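Local coordinates for protein antigen, P35 (Borreliella spielmanii A14S, PDB 6HPN) that is an outer surface protein, probably a lipoprotein, of the PFam54 family, orthologous to Borrelia burgdorferi BBA64, and probably contributes to Lyme disease pathogenesis, though its molecular function is unsettled, at residues Asp171-Glu176 and His191-Leu196; Lys24-Ser29 and Asn136-Leu141. One frame throughout, in Å; residues are numbered along the deposited sequence.

Contact 1: Asp171-Glu176 and His191-Leu196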
ATOM      1  N   ASP A 171     -13.437  -2.737  -0.732  1.00 26.47           N
ATOM      2  CA  ASP A 171     -14.604  -3.625  -0.493  1.00 27.04           C
ATOM      3  C   ASP A 171     -15.888  -2.911  -0.961  1.00 28.14           C
ATOM      4  O   ASP A 171     -16.758  -3.600  -1.489  1.00 29.57           O
ATOM      5  CB  ASP A 171     -14.664  -4.094   0.964  1.00 27.62           C
ATOM      6  CG  ASP A 171     -13.623  -5.137   1.344  1.00 27.79           C
ATOM      7  OD1 ASP A 171     -13.088  -5.832   0.448  1.00 27.68           O
ATOM      8  OD2 ASP A 171     -13.348  -5.236   2.538  1.00 27.87           O
ATOM      9  N   ASP A 172     -15.992  -1.586  -0.801  1.00 28.42           N
ATOM     10  CA  ASP A 172     -17.236  -0.819  -1.086  1.00 27.27           C
ATOM     11  C   ASP A 172     -17.455  -0.760  -2.598  1.00 28.00           C
ATOM     12  O   ASP A 172     -18.593  -1.023  -3.052  1.00 28.68           O
ATOM     13  CB  ASP A 172     -17.190   0.582  -0.473  1.00 26.35           C
ATOM     14  CG  ASP A 172     -17.366   0.563   1.036  1.00 25.50           C
ATOM     15  OD1 ASP A 172     -17.707  -0.491   1.541  1.00 25.64           O
ATOM     16  OD2 ASP A 172     -17.165   1.607   1.691  1.00 26.24           O
ATOM     17  N   ILE A 173     -16.404  -0.392  -3.326  1.00 27.20           N
ATOM     18  CA  ILE A 173     -16.356  -0.413  -4.812  1.00 26.78           C
ATOM     19  C   ILE A 173     -16.880  -1.779  -5.265  1.00 25.06           C
ATOM     20  O   ILE A 173     -17.744  -1.818  -6.136  1.00 26.70           O
ATOM     21  CB  ILE A 173     -14.919  -0.126  -5.308  1.00 28.81           C
ATOM     22  CG1 ILE A 173     -14.554   1.354  -5.189  1.00 33.38           C
ATOM     23  CG2 ILE A 173     -14.716  -0.596  -6.728  1.00 29.66           C
ATOM     24  CD1 ILE A 173     -13.045   1.673  -5.313  1.00 34.93           C
ATOM     25  N   ILE A 174     -16.384  -2.860  -4.676  1.00 23.79           N
ATOM     26  CA  ILE A 174     -16.771  -4.247  -5.061  1.00 24.83           C
ATOM     27  C   ILE A 174     -18.254  -4.481  -4.723  1.00 25.00           C
ATOM     28  O   ILE A 174     -18.988  -4.946  -5.613  1.00 21.54           O
ATOM     29  CB  ILE A 174     -15.830  -5.271  -4.389  1.00 24.57           C
ATOM     30  CG1 ILE A 174     -14.430  -5.185  -4.999  1.00 25.08           C
ATOM     31  CG2 ILE A 174     -16.373  -6.689  -4.473  1.00 23.84           C
ATOM     32  CD1 ILE A 174     -13.403  -6.047  -4.314  1.00 24.53           C
ATOM     33  N   LYS A 175     -18.656  -4.196  -3.482  1.00 26.13           N
ATOM     34  CA  LYS A 175     -20.045  -4.384  -3.004  1.00 29.89           C
ATOM     35  C   LYS A 175     -20.980  -3.602  -3.924  1.00 30.82           C
ATOM     36  O   LYS A 175     -21.943  -4.209  -4.399  1.00 32.01           O
ATOM     37  CB  LYS A 175     -20.207  -3.948  -1.549  1.00 34.18           C
ATOM     38  CG  LYS A 175     -20.230  -5.096  -0.548  1.00 43.27           C
ATOM     39  CD  LYS A 175     -19.392  -4.905   0.732  1.00 50.35           C
ATOM     40  CE  LYS A 175     -18.717  -6.196   1.179  1.00 52.68           C
ATOM     41  NZ  LYS A 175     -17.723  -5.980   2.260  1.00 52.90           N
ATOM     42  N   GLU A 176     -20.662  -2.333  -4.192  1.00 29.81           N
ATOM     43  CA  GLU A 176     -21.541  -1.387  -4.924  1.00 30.84           C
ATOM     44  C   GLU A 176     -21.635  -1.808  -6.392  1.00 30.51           C
ATOM     45  O   GLU A 176     -22.764  -1.747  -6.954  1.00 33.12           O
ATOM     46  CB  GLU A 176     -21.045   0.051  -4.760  1.00 31.17           C
ATOM     47  CG  GLU A 176     -21.247   0.566  -3.350  1.00 31.37           C
ATOM     48  CD  GLU A 176     -20.362   1.726  -2.935  1.00 33.72           C
ATOM     49  OE1 GLU A 176     -19.740   2.349  -3.817  1.00 33.83           O
ATOM     50  OE2 GLU A 176     -20.297   1.999  -1.723  1.00 37.05           O
ATOM     51  N   HIS A 191     -16.597   5.602 -13.045  1.00 32.54           N
ATOM     52  CA  HIS A 191     -15.468   6.550 -12.930  1.00 33.79           C
ATOM     53  C   HIS A 191     -15.734   7.476 -11.745  1.00 34.51           C
ATOM     54  O   HIS A 191     -14.885   7.538 -10.841  1.00 38.70           O
ATOM     55  CB  HIS A 191     -15.291   7.300 -14.243  1.00 35.38           C
ATOM     56  CG  HIS A 191     -14.442   8.510 -14.093  1.00 36.65           C
ATOM     57  ND1 HIS A 191     -13.069   8.468 -14.273  1.00 35.66           N
ATOM     58  CD2 HIS A 191     -14.759   9.777 -13.748  1.00 36.05           C
ATOM     59  CE1 HIS A 191     -12.574   9.670 -14.064  1.00 36.41           C
ATOM     60  NE2 HIS A 191     -13.591  10.491 -13.737  1.00 35.54           N
ATOM     61  N   ASP A 192     -16.889   8.138 -11.755  1.00 33.87           N
ATOM     62  CA  ASP A 192     -17.324   9.068 -10.689  1.00 32.48           C
ATOM     63  C   ASP A 192     -17.228   8.358  -9.336  1.00 31.31           C
ATOM     64  O   ASP A 192     -16.650   8.953  -8.428  1.00 36.45           O
ATOM     65  CB  ASP A 192     -18.744   9.572 -10.949  1.00 34.38           C
ATOM     66  CG  ASP A 192     -18.900  10.515 -12.129  1.00 37.04           C
ATOM     67  OD1 ASP A 192     -17.903  10.788 -12.845  1.00 34.88           O
ATOM     68  OD2 ASP A 192     -20.033  10.956 -12.330  1.00 43.49           O
ATOM     69  N   ASN A 193     -17.792   7.155  -9.192  1.00 30.20           N
ATOM     70  CA  ASN A 193     -17.841   6.414  -7.898  1.00 32.03           C
ATOM     71  C   ASN A 193     -16.418   6.287  -7.329  1.00 33.22           C
ATOM     72  O   ASN A 193     -16.177   6.623  -6.135  1.00 31.82           O
ATOM     73  CB  ASN A 193     -18.501   5.036  -8.056  1.00 33.13           C
ATOM     74  CG  ASN A 193     -18.423   4.167  -6.810  1.00 34.54           C
ATOM     75  OD1 ASN A 193     -17.336   3.803  -6.371  1.00 41.61           O
ATOM     76  ND2 ASN A 193     -19.560   3.790  -6.245  1.00 30.66           N
ATOM     77  N   VAL A 194     -15.498   5.826  -8.170  1.00 33.20           N
ATOM     78  CA  VAL A 194     -14.073   5.622  -7.805  1.00 33.53           C
ATOM     79  C   VAL A 194     -13.429   6.968  -7.466  1.00 34.28           C
ATOM     80  O   VAL A 194     -12.789   7.032  -6.397  1.00 37.20           O
ATOM     81  CB  VAL A 194     -13.315   4.906  -8.929  1.00 32.48           C
ATOM     82  CG1 VAL A 194     -11.832   4.808  -8.613  1.00 33.10           C
ATOM     83  CG2 VAL A 194     -13.907   3.531  -9.184  1.00 32.22           C
ATOM     84  N   GLU A 195     -13.612   7.994  -8.307  1.00 33.91           N
ATOM     85  CA  GLU A 195     -12.992   9.335  -8.100  1.00 36.93           C
ATOM     86  C   GLU A 195     -13.408   9.936  -6.751  1.00 36.42           C
ATOM     87  O   GLU A 195     -12.555  10.559  -6.106  1.00 36.71           O
ATOM     88  CB  GLU A 195     -13.348  10.301  -9.222  1.00 37.87           C
ATOM     89  CG  GLU A 195     -12.561  11.593  -9.150  1.00 40.44           C
ATOM     90  CD  GLU A 195     -12.476  12.321 -10.477  1.00 43.89           C
ATOM     91  OE1 GLU A 195     -13.352  12.102 -11.308  1.00 48.54           O
ATOM     92  OE2 GLU A 195     -11.521  13.078 -10.689  1.00 48.58           O
ATOM     93  N   LEU A 196     -14.663   9.761  -6.337  1.00 37.99           N
ATOM     94  CA  LEU A 196     -15.165  10.289  -5.036  1.00 39.11           C
ATOM     95  C   LEU A 196     -14.368   9.649  -3.906  1.00 35.48           C
ATOM     96  O   LEU A 196     -14.021  10.364  -2.978  1.00 32.62           O
ATOM     97  CB  LEU A 196     -16.667  10.015  -4.875  1.00 40.96           C
ATOM     98  CG  LEU A 196     -17.592  10.942  -5.668  1.00 44.93           C
ATOM     99  CD1 LEU A 196     -19.056  10.557  -5.459  1.00 46.07           C
ATOM    100  CD2 LEU A 196     -17.365  12.412  -5.313  1.00 41.16           C
TER
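Glu-176 OE1 accepts from Asn-193 ND2 over 2.8 Å, and the same oxygen takes a salt bridge from Lys-197, one helical turn beyond Asn-193. The hydrogen bond from ND2 is nearly straight, with an N-H...O angle of 169°. Its acceptor lies almost in the plane of the Asn-193 amide and is approached close to the line of its own C-O bond. Carboxylate and amide planes are turned 64° against each other, and OE1 is the carboxylate oxygen that meets ND2. Lys-197 also donates to Asn-193 OD1, so both ends of the amide are engaged, a pattern consistent with its modelled orientation. Asn-193 reaches across because its CG stands anti to the backbone N, while Glu-176 runs extended beyond CG to meet it.

Ile-173 lies beside the amide oxygen, its CG1 being 3.9 Å from Asn-193 OD1. The apolar part of the contact is loose: Ile-173 CD1 comes no nearer than 4.4 Å to Val-194 CG2. Leu-183 of helix 181-185 touches both Glu-176 and Asn-193, and Leu-111 of helix 106-135 packs on Val-194. The segment axes pass 10.9 Å apart at 157°, a wide spacing bridged mainly by side-chain ends: the long helix 146-179 and the short helix 187-197, joined in the chain through helix 181-185, pack antiparallel within a mainly helical fold.

Contact 2: Lys24-Ser29 and Asn136-Leu141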
ATOM      1  N   LYS A  24       6.961  -4.375  21.340  1.00 22.89           N
ATOM      2  CA  LYS A  24       5.782  -4.151  20.467  1.00 21.65           C
ATOM      3  C   LYS A  24       6.226  -3.461  19.192  1.00 18.74           C
ATOM      4  O   LYS A  24       5.709  -3.815  18.165  1.00 18.77           O
ATOM      5  CB  LYS A  24       4.701  -3.352  21.202  1.00 24.66           C
ATOM      6  CG  LYS A  24       4.091  -4.076  22.401  1.00 28.68           C
ATOM      7  CD  LYS A  24       2.558  -4.112  22.436  1.00 33.89           C
ATOM      8  CE  LYS A  24       2.005  -5.138  23.406  1.00 35.48           C
ATOM      9  NZ  LYS A  24       2.204  -6.517  22.906  1.00 35.99           N
ATOM     10  N   ILE A  25       7.160  -2.526  19.255  1.00 17.85           N
ATOM     11  CA  ILE A  25       7.712  -1.918  18.014  1.00 18.50           C
ATOM     12  C   ILE A  25       8.334  -3.027  17.158  1.00 18.42           C
ATOM     13  O   ILE A  25       8.065  -3.045  15.938  1.00 18.28           O
ATOM     14  CB  ILE A  25       8.743  -0.810  18.297  1.00 19.40           C
ATOM     15  CG1 ILE A  25       8.122   0.440  18.910  1.00 19.05           C
ATOM     16  CG2 ILE A  25       9.481  -0.459  17.017  1.00 20.36           C
ATOM     17  CD1 ILE A  25       9.125   1.303  19.614  1.00 19.27           C
ATOM     18  N   LEU A  26       9.171  -3.884  17.758  1.00 17.86           N
ATOM     19  CA  LEU A  26       9.856  -4.976  17.023  1.00 17.08           C
ATOM     20  C   LEU A  26       8.806  -5.937  16.481  1.00 18.34           C
ATOM     21  O   LEU A  26       8.935  -6.323  15.295  1.00 18.33           O
ATOM     22  CB  LEU A  26      10.854  -5.682  17.929  1.00 16.18           C
ATOM     23  CG  LEU A  26      12.066  -4.831  18.311  1.00 16.16           C
ATOM     24  CD1 LEU A  26      12.896  -5.491  19.386  1.00 15.31           C
ATOM     25  CD2 LEU A  26      12.921  -4.530  17.106  1.00 17.16           C
ATOM     26  N   ASP A  27       7.803  -6.281  17.291  1.00 18.18           N
ATOM     27  CA  ASP A  27       6.739  -7.228  16.877  1.00 19.34           C
ATOM     28  C   ASP A  27       6.075  -6.712  15.597  1.00 19.55           C
ATOM     29  O   ASP A  27       5.915  -7.496  14.669  1.00 19.61           O
ATOM     30  CB  ASP A  27       5.658  -7.360  17.946  1.00 21.42           C
ATOM     31  CG  ASP A  27       6.021  -8.187  19.161  1.00 23.28           C
ATOM     32  OD1 ASP A  27       7.172  -8.640  19.250  1.00 26.68           O
ATOM     33  OD2 ASP A  27       5.135  -8.360  20.014  1.00 26.38           O
ATOM     34  N   ARG A  28       5.626  -5.453  15.599  1.00 19.87           N
ATOM     35  CA  ARG A  28       4.896  -4.804  14.473  1.00 19.91           C
ATOM     36  C   ARG A  28       5.796  -4.754  13.235  1.00 19.18           C
ATOM     37  O   ARG A  28       5.280  -5.029  12.134  1.00 18.57           O
ATOM     38  CB  ARG A  28       4.424  -3.404  14.877  1.00 21.30           C
ATOM     39  CG  ARG A  28       3.334  -3.403  15.943  1.00 22.32           C
ATOM     40  CD  ARG A  28       2.950  -2.010  16.398  1.00 24.33           C
ATOM     41  NE  ARG A  28       1.767  -2.001  17.247  1.00 26.35           N
ATOM     42  CZ  ARG A  28       1.002  -0.938  17.495  1.00 27.47           C
ATOM     43  NH1 ARG A  28       1.272   0.238  16.955  1.00 28.19           N
ATOM     44  NH2 ARG A  28      -0.048  -1.061  18.283  1.00 28.14           N
ATOM     45  N   SER A  29       7.081  -4.424  13.427  1.00 18.48           N
ATOM     46  CA  SER A  29       8.138  -4.399  12.382  1.00 18.67           C
ATOM     47  C   SER A  29       8.292  -5.785  11.740  1.00 19.80           C
ATOM     48  O   SER A  29       8.060  -5.894  10.534  1.00 18.40           O
ATOM     49  CB  SER A  29       9.444  -3.924  12.949  1.00 18.13           C
ATOM     50  OG  SER A  29       9.371  -2.576  13.379  1.00 16.68           O
ATOM     51  N   ASN A 136      16.803  -2.592  11.304  1.00 23.69           N
ATOM     52  CA  ASN A 136      18.214  -2.363  10.904  1.00 24.22           C
ATOM     53  C   ASN A 136      19.033  -1.904  12.117  1.00 23.10           C
ATOM     54  O   ASN A 136      20.248  -2.105  12.107  1.00 23.92           O
ATOM     55  CB  ASN A 136      18.307  -1.374   9.742  1.00 27.74           C
ATOM     56  CG  ASN A 136      19.696  -1.334   9.147  1.00 32.51           C
ATOM     57  OD1 ASN A 136      20.188  -2.375   8.723  1.00 37.09           O
ATOM     58  ND2 ASN A 136      20.346  -0.173   9.153  1.00 31.98           N
ATOM     59  N   VAL A 137      18.404  -1.312  13.129  1.00 22.76           N
ATOM     60  CA  VAL A 137      19.093  -0.810  14.357  1.00 22.86           C
ATOM     61  C   VAL A 137      18.427  -1.445  15.595  1.00 24.00           C
ATOM     62  O   VAL A 137      18.526  -0.899  16.682  1.00 24.35           O
ATOM     63  CB  VAL A 137      19.102   0.729  14.369  1.00 22.30           C
ATOM     64  CG1 VAL A 137      19.790   1.306  13.136  1.00 22.55           C
ATOM     65  CG2 VAL A 137      17.708   1.317  14.482  1.00 23.23           C
ATOM     66  N   LYS A 138      17.823  -2.616  15.417  1.00 26.71           N
ATOM     67  CA  LYS A 138      17.026  -3.362  16.427  1.00 30.63           C
ATOM     68  C   LYS A 138      17.740  -3.384  17.789  1.00 29.66           C
ATOM     69  O   LYS A 138      17.097  -3.056  18.793  1.00 29.38           O
ATOM     70  CB  LYS A 138      16.746  -4.759  15.868  1.00 32.87           C
ATOM     71  CG  LYS A 138      16.701  -5.891  16.878  1.00 37.89           C
ATOM     72  CD  LYS A 138      16.693  -7.237  16.212  1.00 41.61           C
ATOM     73  CE  LYS A 138      17.949  -7.486  15.404  1.00 43.78           C
ATOM     74  NZ  LYS A 138      17.682  -8.446  14.309  1.00 48.73           N
ATOM     75  N   ASP A 139      19.021  -3.731  17.828  1.00 30.26           N
ATOM     76  CA  ASP A 139      19.771  -3.928  19.096  1.00 30.30           C
ATOM     77  C   ASP A 139      19.936  -2.616  19.872  1.00 28.93           C
ATOM     78  O   ASP A 139      20.305  -2.693  21.045  1.00 29.51           O
ATOM     79  CB  ASP A 139      21.137  -4.548  18.821  1.00 31.31           C
ATOM     80  CG  ASP A 139      21.060  -5.981  18.349  1.00 34.44           C
ATOM     81  OD1 ASP A 139      19.992  -6.611  18.513  1.00 34.94           O
ATOM     82  OD2 ASP A 139      22.075  -6.457  17.829  1.00 40.68           O
ATOM     83  N   LYS A 140      19.667  -1.455  19.282  1.00 28.34           N
ATOM     84  CA  LYS A 140      19.985  -0.165  19.945  1.00 31.51           C
ATOM     85  C   LYS A 140      18.721   0.648  20.253  1.00 27.29           C
ATOM     86  O   LYS A 140      18.868   1.804  20.655  1.00 28.96           O
ATOM     87  CB  LYS A 140      20.974   0.637  19.089  1.00 36.61           C
ATOM     88  CG  LYS A 140      22.436   0.208  19.192  1.00 43.69           C
ATOM     89  CD  LYS A 140      23.139   0.116  17.830  1.00 52.55           C
ATOM     90  CE  LYS A 140      24.633   0.376  17.887  1.00 56.41           C
ATOM     91  NZ  LYS A 140      24.949   1.823  18.026  1.00 58.12           N
ATOM     92  N   LEU A 141      17.520   0.093  20.145  1.00 25.25           N
ATOM     93  CA  LEU A 141      16.281   0.889  20.400  1.00 25.27           C
ATOM     94  C   LEU A 141      16.216   1.326  21.872  1.00 27.04           C
ATOM     95  O   LEU A 141      15.570   2.384  22.166  1.00 25.95           O
ATOM     96  CB  LEU A 141      15.045   0.070  20.017  1.00 24.82           C
ATOM     97  CG  LEU A 141      14.785  -0.122  18.523  1.00 24.21           C
ATOM     98  CD1 LEU A 141      13.595  -1.034  18.327  1.00 23.86           C
ATOM     99  CD2 LEU A 141      14.537   1.214  17.814  1.00 24.95           C
TER
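An apolar contact between a helix and a loop joins helix 16-40, near the N-terminal end of the modelled chain, to the connection between helices 106-135 and 146-179. Leu-26 carries most of it. Its CD2 methyl lies 3.8 Å from Leu-141 CD1, and Leu-26 CG is also near that methyl, at 4.1 Å; the two leucine side chains run past each other in opposite directions, with CD1 as the touching methyl of Leu-141. The CD2 branch of Leu-26 meets Lys-138 as well, 4.0 Å from Lys-138 CG and equally far from its CB. Here the side chains stand roughly perpendicular, and the lysine contributes only the foot of its aliphatic chain; the outer part, with NZ, turns off from the helix after a bend at chi3 (62°).

The loop presents these residues from a short 3-10 segment, 138-141, in which Lys-138 and Leu-141 are three positions apart and fall on the same side, as expected for about three residues per turn. The contact lies toward one end of the mainly helical fold of this PFam54 protein, about 21 Å from the centre of the chain, where Leu-26 also touches Leu-135 of helix 106-135.

Ile-25 is more peripheral to the loop, its CG2 being 4.4 Å from Leu-141 CD1, and it packs besides on Ile-134 and on Leu-149 of helix 146-179. One turn on, Ser-29 OG bonds back to Ile-25 O at 2.9 Å. That hydroxyl and the backbone N of Ser-29 reach the carbonyl oxygen from opposite faces of its plane.

How the contacts relate
Contacts 1 and 2 lie on opposite sides of the chain's centre, with their own centres 38 Å apart and their nearest atoms about 21 Å apart, so neither touches the other. Along the sequence they are in series: contact 2 closes at Leu-141, before contact 1 opens at Asp-171. Helix 146-179 connects them, since it follows the loop used in contact 2, touches Ile-25 of helix 16-40 through Leu-149 near its start, and carries Asp-171 to Glu-176 into contact 1 near its end. Helix 106-135 packs against both, through Leu-111 and Leu-135 respectively.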